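Local coordinates for protein putative glutathionylspermidine synthase (Methylobacillus flagellatus, PDB 3N6X) that is a putative glutathionylspermidine synthase of the circularly permuted ATP-grasp family and probably acts as an ATP-dependent ligase, at residues T219-A227 and I238-G249. Numbering follows the deposited sequence.
Sequences TVVLLTPGA and IAQQMGIELVEG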
ATOM      1  N   THR A 219      -7.811 -22.009  12.988  1.00 31.06           N
ATOM      2  CA  THR A 219      -7.009 -22.469  11.882  1.00 29.57           C
ATOM      3  C   THR A 219      -7.016 -21.346  10.842  1.00 30.80           C
ATOM      4  O   THR A 219      -8.082 -20.877  10.459  1.00 30.58           O
ATOM      5  CB  THR A 219      -7.573 -23.794  11.339  1.00 35.27           C
ATOM      6  OG1 THR A 219      -7.449 -24.793  12.352  1.00 39.87           O
ATOM      7  CG2 THR A 219      -6.870 -24.257  10.064  1.00 27.71           C
ATOM      8  N   VAL A 220      -5.832 -20.898  10.421  1.00 26.27           N
ATOM      9  CA  VAL A 220      -5.686 -19.806   9.456  1.00 25.50           C
ATOM     10  C   VAL A 220      -5.042 -20.324   8.176  1.00 31.74           C
ATOM     11  O   VAL A 220      -4.053 -21.042   8.237  1.00 33.01           O
ATOM     12  CB  VAL A 220      -4.877 -18.611  10.054  1.00 27.93           C
ATOM     13  CG1 VAL A 220      -4.865 -17.416   9.096  1.00 28.33           C
ATOM     14  CG2 VAL A 220      -5.410 -18.202  11.426  1.00 26.74           C
ATOM     15  N   VAL A 221      -5.611 -19.973   7.017  1.00 28.11           N
ATOM     16  CA  VAL A 221      -5.049 -20.338   5.715  1.00 27.09           C
ATOM     17  C   VAL A 221      -4.924 -19.071   4.846  1.00 31.16           C
ATOM     18  O   VAL A 221      -5.567 -18.061   5.137  1.00 30.85           O
ATOM     19  CB  VAL A 221      -5.866 -21.455   4.981  1.00 29.72           C
ATOM     20  CG1 VAL A 221      -5.984 -22.724   5.832  1.00 28.48           C
ATOM     21  CG2 VAL A 221      -7.241 -20.951   4.546  1.00 29.36           C
ATOM     22  N   LEU A 222      -4.092 -19.123   3.805  1.00 28.30           N
ATOM     23  CA  LEU A 222      -3.980 -18.033   2.843  1.00 28.71           C
ATOM     24  C   LEU A 222      -4.571 -18.511   1.504  1.00 33.22           C
ATOM     25  O   LEU A 222      -4.015 -19.419   0.874  1.00 32.02           O
ATOM     26  CB  LEU A 222      -2.515 -17.585   2.660  1.00 28.55           C
ATOM     27  CG  LEU A 222      -2.287 -16.180   2.017  1.00 32.21           C
ATOM     28  CD1 LEU A 222      -0.871 -15.698   2.274  1.00 31.62           C
ATOM     29  CD2 LEU A 222      -2.556 -16.190   0.503  1.00 31.31           C
ATOM     30  N   LEU A 223      -5.722 -17.925   1.092  1.00 29.96           N
ATOM     31  CA  LEU A 223      -6.360 -18.278  -0.182  1.00 29.59           C
ATOM     32  C   LEU A 223      -5.741 -17.475  -1.350  1.00 31.83           C
ATOM     33  O   LEU A 223      -5.830 -16.250  -1.380  1.00 29.33           O
ATOM     34  CB  LEU A 223      -7.884 -18.098  -0.098  1.00 29.26           C
ATOM     35  CG  LEU A 223      -8.694 -18.244  -1.386  1.00 33.32           C
ATOM     36  CD1 LEU A 223      -8.671 -19.690  -1.916  1.00 32.46           C
ATOM     37  CD2 LEU A 223     -10.124 -17.785  -1.171  1.00 34.01           C
ATOM     38  N   THR A 224      -5.046 -18.181  -2.256  1.00 29.15           N
ATOM     39  CA  THR A 224      -4.364 -17.579  -3.404  1.00 30.06           C
ATOM     40  C   THR A 224      -5.067 -17.925  -4.738  1.00 37.32           C
ATOM     41  O   THR A 224      -5.592 -19.039  -4.886  1.00 36.80           O
ATOM     42  CB  THR A 224      -2.869 -18.018  -3.436  1.00 31.34           C
ATOM     43  OG1 THR A 224      -2.206 -17.349  -4.507  1.00 30.67           O
ATOM     44  CG2 THR A 224      -2.694 -19.540  -3.616  1.00 27.91           C
ATOM     45  N   PRO A 225      -5.032 -17.014  -5.752  1.00 35.79           N
ATOM     46  CA  PRO A 225      -5.559 -17.393  -7.075  1.00 36.54           C
ATOM     47  C   PRO A 225      -4.674 -18.448  -7.752  1.00 44.73           C
ATOM     48  O   PRO A 225      -5.165 -19.244  -8.542  1.00 46.23           O
ATOM     49  CB  PRO A 225      -5.576 -16.078  -7.850  1.00 38.08           C
ATOM     50  CG  PRO A 225      -4.594 -15.213  -7.176  1.00 42.33           C
ATOM     51  CD  PRO A 225      -4.477 -15.644  -5.751  1.00 37.24           C
ATOM     52  N   GLY A 226      -3.394 -18.488  -7.378  1.00 43.34           N
ATOM     53  CA  GLY A 226      -2.435 -19.450  -7.908  1.00 44.47           C
ATOM     54  C   GLY A 226      -1.253 -18.808  -8.611  1.00 54.23           C
ATOM     55  O   GLY A 226      -1.138 -17.571  -8.648  1.00 53.54           O
ATOM     56  N   ALA A 227      -0.365 -19.662  -9.201  1.00 54.69           N
ATOM     57  CA  ALA A 227       0.889 -19.263  -9.873  1.00 55.46           C
ATOM     58  C   ALA A 227       0.759 -18.230 -10.992  1.00 61.03           C
ATOM     59  O   ALA A 227       1.663 -17.404 -11.157  1.00 60.19           O
ATOM     60  CB  ALA A 227       1.635 -20.483 -10.364  1.00 56.25           C
ATOM     61  N   ILE A 238       4.742 -14.978   2.182  1.00 33.80           N
ATOM     62  CA  ILE A 238       4.121 -14.583   3.438  0.50 33.43           C
ATOM     63  C   ILE A 238       3.506 -15.778   4.194  1.00 36.07           C
ATOM     64  O   ILE A 238       3.708 -15.901   5.394  1.00 37.36           O
ATOM     65  CB  ILE A 238       3.197 -13.317   3.297  0.50 36.43           C
ATOM     66  CG1 ILE A 238       3.009 -12.590   4.640  0.50 37.46           C
ATOM     67  CG2 ILE A 238       1.873 -13.620   2.624  0.50 35.51           C
ATOM     68  CD1 ILE A 238       4.147 -11.678   5.010  0.50 45.98           C
ATOM     69  N   ALA A 239       2.846 -16.706   3.473  1.00 31.60           N
ATOM     70  CA  ALA A 239       2.269 -17.923   4.082  1.00 31.02           C
ATOM     71  C   ALA A 239       3.377 -18.804   4.708  1.00 34.94           C
ATOM     72  O   ALA A 239       3.215 -19.316   5.825  1.00 33.84           O
ATOM     73  CB  ALA A 239       1.491 -18.721   3.036  1.00 31.33           C
ATOM     74  N   GLN A 240       4.512 -18.936   4.011  1.00 32.20           N
ATOM     75  CA  GLN A 240       5.658 -19.689   4.532  1.00 32.58           C
ATOM     76  C   GLN A 240       6.229 -18.974   5.765  1.00 35.93           C
ATOM     77  O   GLN A 240       6.404 -19.605   6.798  1.00 35.98           O
ATOM     78  CB  GLN A 240       6.731 -19.884   3.433  1.00 34.09           C
ATOM     79  CG  GLN A 240       7.853 -20.852   3.812  1.00 49.19           C
ATOM     80  CD  GLN A 240       9.003 -20.153   4.505  1.00 79.52           C
ATOM     81  OE1 GLN A 240       9.375 -19.011   4.170  1.00 76.27           O
ATOM     82  NE2 GLN A 240       9.588 -20.820   5.495  1.00 73.49           N
ATOM     83  N   GLN A 241       6.420 -17.631   5.683  1.00 32.78           N
ATOM     84  CA  GLN A 241       6.895 -16.818   6.820  1.00 32.05           C
ATOM     85  C   GLN A 241       5.947 -16.923   8.026  1.00 35.99           C
ATOM     86  O   GLN A 241       6.389 -16.882   9.179  1.00 36.93           O
ATOM     87  CB  GLN A 241       7.056 -15.349   6.402  1.00 32.87           C
ATOM     88  CG  GLN A 241       8.304 -15.063   5.566  1.00 39.70           C
ATOM     89  CD  GLN A 241       9.573 -15.470   6.276  1.00 53.34           C
ATOM     90  OE1 GLN A 241       9.850 -15.061   7.416  1.00 46.16           O
ATOM     91  NE2 GLN A 241      10.342 -16.330   5.640  1.00 49.02           N
HETATM   92  N   MSE A 242       4.654 -17.069   7.759  1.00 31.30           N
HETATM   93  CA  MSE A 242       3.649 -17.183   8.810  1.00 29.85           C
HETATM   94  C   MSE A 242       3.574 -18.612   9.362  1.00 32.23           C
HETATM   95  O   MSE A 242       3.227 -18.802  10.522  1.00 30.97           O
HETATM   96  CB  MSE A 242       2.273 -16.769   8.262  1.00 31.41           C
HETATM   97  CG  MSE A 242       2.083 -15.266   8.167  1.00 37.68           C
HETATM   98 SE   MSE A 242       0.252 -14.758   7.623  0.75 44.34          SE
HETATM   99  CE  MSE A 242       0.442 -14.934   5.847  1.00 38.77           C
ATOM    100  N   GLY A 243       3.817 -19.599   8.501  1.00 29.48           N
ATOM    101  CA  GLY A 243       3.688 -21.006   8.868  1.00 28.30           C
ATOM    102  C   GLY A 243       2.258 -21.501   8.741  1.00 33.15           C
ATOM    103  O   GLY A 243       1.797 -22.294   9.560  1.00 35.09           O
ATOM    104  N   ILE A 244       1.526 -20.993   7.738  1.00 28.38           N
ATOM    105  CA  ILE A 244       0.142 -21.398   7.476  1.00 28.28           C
ATOM    106  C   ILE A 244       0.024 -22.004   6.063  1.00 32.36           C
ATOM    107  O   ILE A 244       0.882 -21.753   5.208  1.00 31.39           O
ATOM    108  CB  ILE A 244      -0.871 -20.227   7.687  1.00 30.97           C
ATOM    109  CG1 ILE A 244      -0.661 -19.075   6.629  1.00 30.71           C
ATOM    110  CG2 ILE A 244      -0.833 -19.723   9.139  1.00 30.07           C
ATOM    111  CD1 ILE A 244      -1.734 -18.007   6.621  1.00 34.96           C
ATOM    112  N   GLU A 245      -1.042 -22.784   5.820  1.00 29.06           N
ATOM    113  CA  GLU A 245      -1.263 -23.422   4.514  1.00 28.61           C
ATOM    114  C   GLU A 245      -1.586 -22.406   3.443  1.00 34.33           C
ATOM    115  O   GLU A 245      -2.356 -21.468   3.687  1.00 34.28           O
ATOM    116  CB  GLU A 245      -2.404 -24.459   4.593  1.00 29.42           C
ATOM    117  CG  GLU A 245      -2.075 -25.677   5.434  1.00 38.59           C
ATOM    118  CD  GLU A 245      -0.962 -26.564   4.901  1.00 60.46           C
ATOM    119  OE1 GLU A 245      -0.681 -26.520   3.679  1.00 50.44           O
ATOM    120  OE2 GLU A 245      -0.382 -27.323   5.711  1.00 61.27           O
ATOM    121  N   LEU A 246      -0.998 -22.593   2.256  1.00 30.94           N
ATOM    122  CA  LEU A 246      -1.286 -21.822   1.065  1.00 30.46           C
ATOM    123  C   LEU A 246      -2.285 -22.641   0.247  1.00 36.43           C
ATOM    124  O   LEU A 246      -1.953 -23.743  -0.215  1.00 37.38           O
ATOM    125  CB  LEU A 246       0.008 -21.589   0.263  1.00 30.35           C
ATOM    126  CG  LEU A 246      -0.111 -20.722  -1.001  1.00 32.70           C
ATOM    127  CD1 LEU A 246      -0.311 -19.267  -0.645  1.00 31.33           C
ATOM    128  CD2 LEU A 246       1.124 -20.880  -1.879  1.00 31.27           C
ATOM    129  N   VAL A 247      -3.527 -22.161   0.142  1.00 31.58           N
ATOM    130  CA  VAL A 247      -4.576 -22.902  -0.540  1.00 30.67           C
ATOM    131  C   VAL A 247      -5.129 -22.165  -1.752  1.00 35.25           C
ATOM    132  O   VAL A 247      -5.051 -20.941  -1.831  1.00 35.34           O
ATOM    133  CB  VAL A 247      -5.728 -23.317   0.434  1.00 34.42           C
ATOM    134  CG1 VAL A 247      -5.232 -24.270   1.525  1.00 33.46           C
ATOM    135  CG2 VAL A 247      -6.419 -22.085   1.044  1.00 34.57           C
ATOM    136  N   GLU A 248      -5.730 -22.927  -2.675  1.00 31.61           N
ATOM    137  CA  GLU A 248      -6.478 -22.429  -3.825  1.00 30.31           C
ATOM    138  C   GLU A 248      -7.936 -22.816  -3.595  1.00 33.06           C
ATOM    139  O   GLU A 248      -8.220 -23.601  -2.686  1.00 32.28           O
ATOM    140  CB  GLU A 248      -5.934 -23.035  -5.133  1.00 30.78           C
ATOM    141  CG  GLU A 248      -4.612 -22.407  -5.549  1.00 34.66           C
ATOM    142  CD  GLU A 248      -3.889 -23.066  -6.710  1.00 51.02           C
ATOM    143  OE1 GLU A 248      -4.563 -23.658  -7.585  1.00 44.69           O
ATOM    144  OE2 GLU A 248      -2.646 -22.934  -6.777  1.00 43.55           O
ATOM    145  N   GLY A 249      -8.849 -22.212  -4.342  1.00 30.27           N
ATOM    146  CA  GLY A 249     -10.283 -22.441  -4.169  1.00 30.18           C
ATOM    147  C   GLY A 249     -10.686 -23.903  -4.051  1.00 34.04           C
ATOM    148  O   GLY A 249     -11.411 -24.284  -3.118  1.00 33.32           O
TER
HETATM  149  O   HOH W   1      -2.688 -23.371   8.127  1.00 36.34           O
HETATM  150  O   HOH W   2      -7.923 -20.185  -6.013  1.00 29.28           O
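Leu222 sits opposite Leu246 in the parallel strands of a beta-alpha-beta unit, where strand 220-223 leads through helix 232-242 into strand 245-247, its backbone bonding to the residues before and after Leu246. Leu222 N donates to Glu245 O (2.9 Å) and Leu222 O accepts from Val247 N, while Thr224 N meets Val247 O almost head-on (2.8 Å, C=O...N angle 174°). Water takes over at both ends of this ladder, linking Val220 O to Glu245 N and Thr224 O to Gly249 N. On the helix-facing side, Leu222 has CG anti to the backbone N (chi1 -162°), which sends CD1 to Ala239 CB and the selenomethionine methyl CE of Met242, both 3.9 Å away. Its CD2 branch lies alongside Leu246 CD1 (4.0 Å). Ile244, just past the Schellman motif closed by Gly243, lays CD1 against the backbone of Val221 and Leu222. The other face joins Val221 CG2 to Val247 CG2 (3.8 Å). Further along, Glu248 runs its extended chain beside residues 224-226, CG lying 3.6 Å from Thr224 O and its carboxylate next to Gly226 CA; Gln250 binds OE1. Cutting Glu248 back to an alanine is likely to leave Gln250 NE2 without that acceptor and to uncover the flank of Thr224 and Gly226. Thr224 OG1 bonds His235 of the connecting helix. Strand 268-275 pairs with strand 220-223 along its other edge, and helix 199-209 packs against Val220, Ile238 and Ile244.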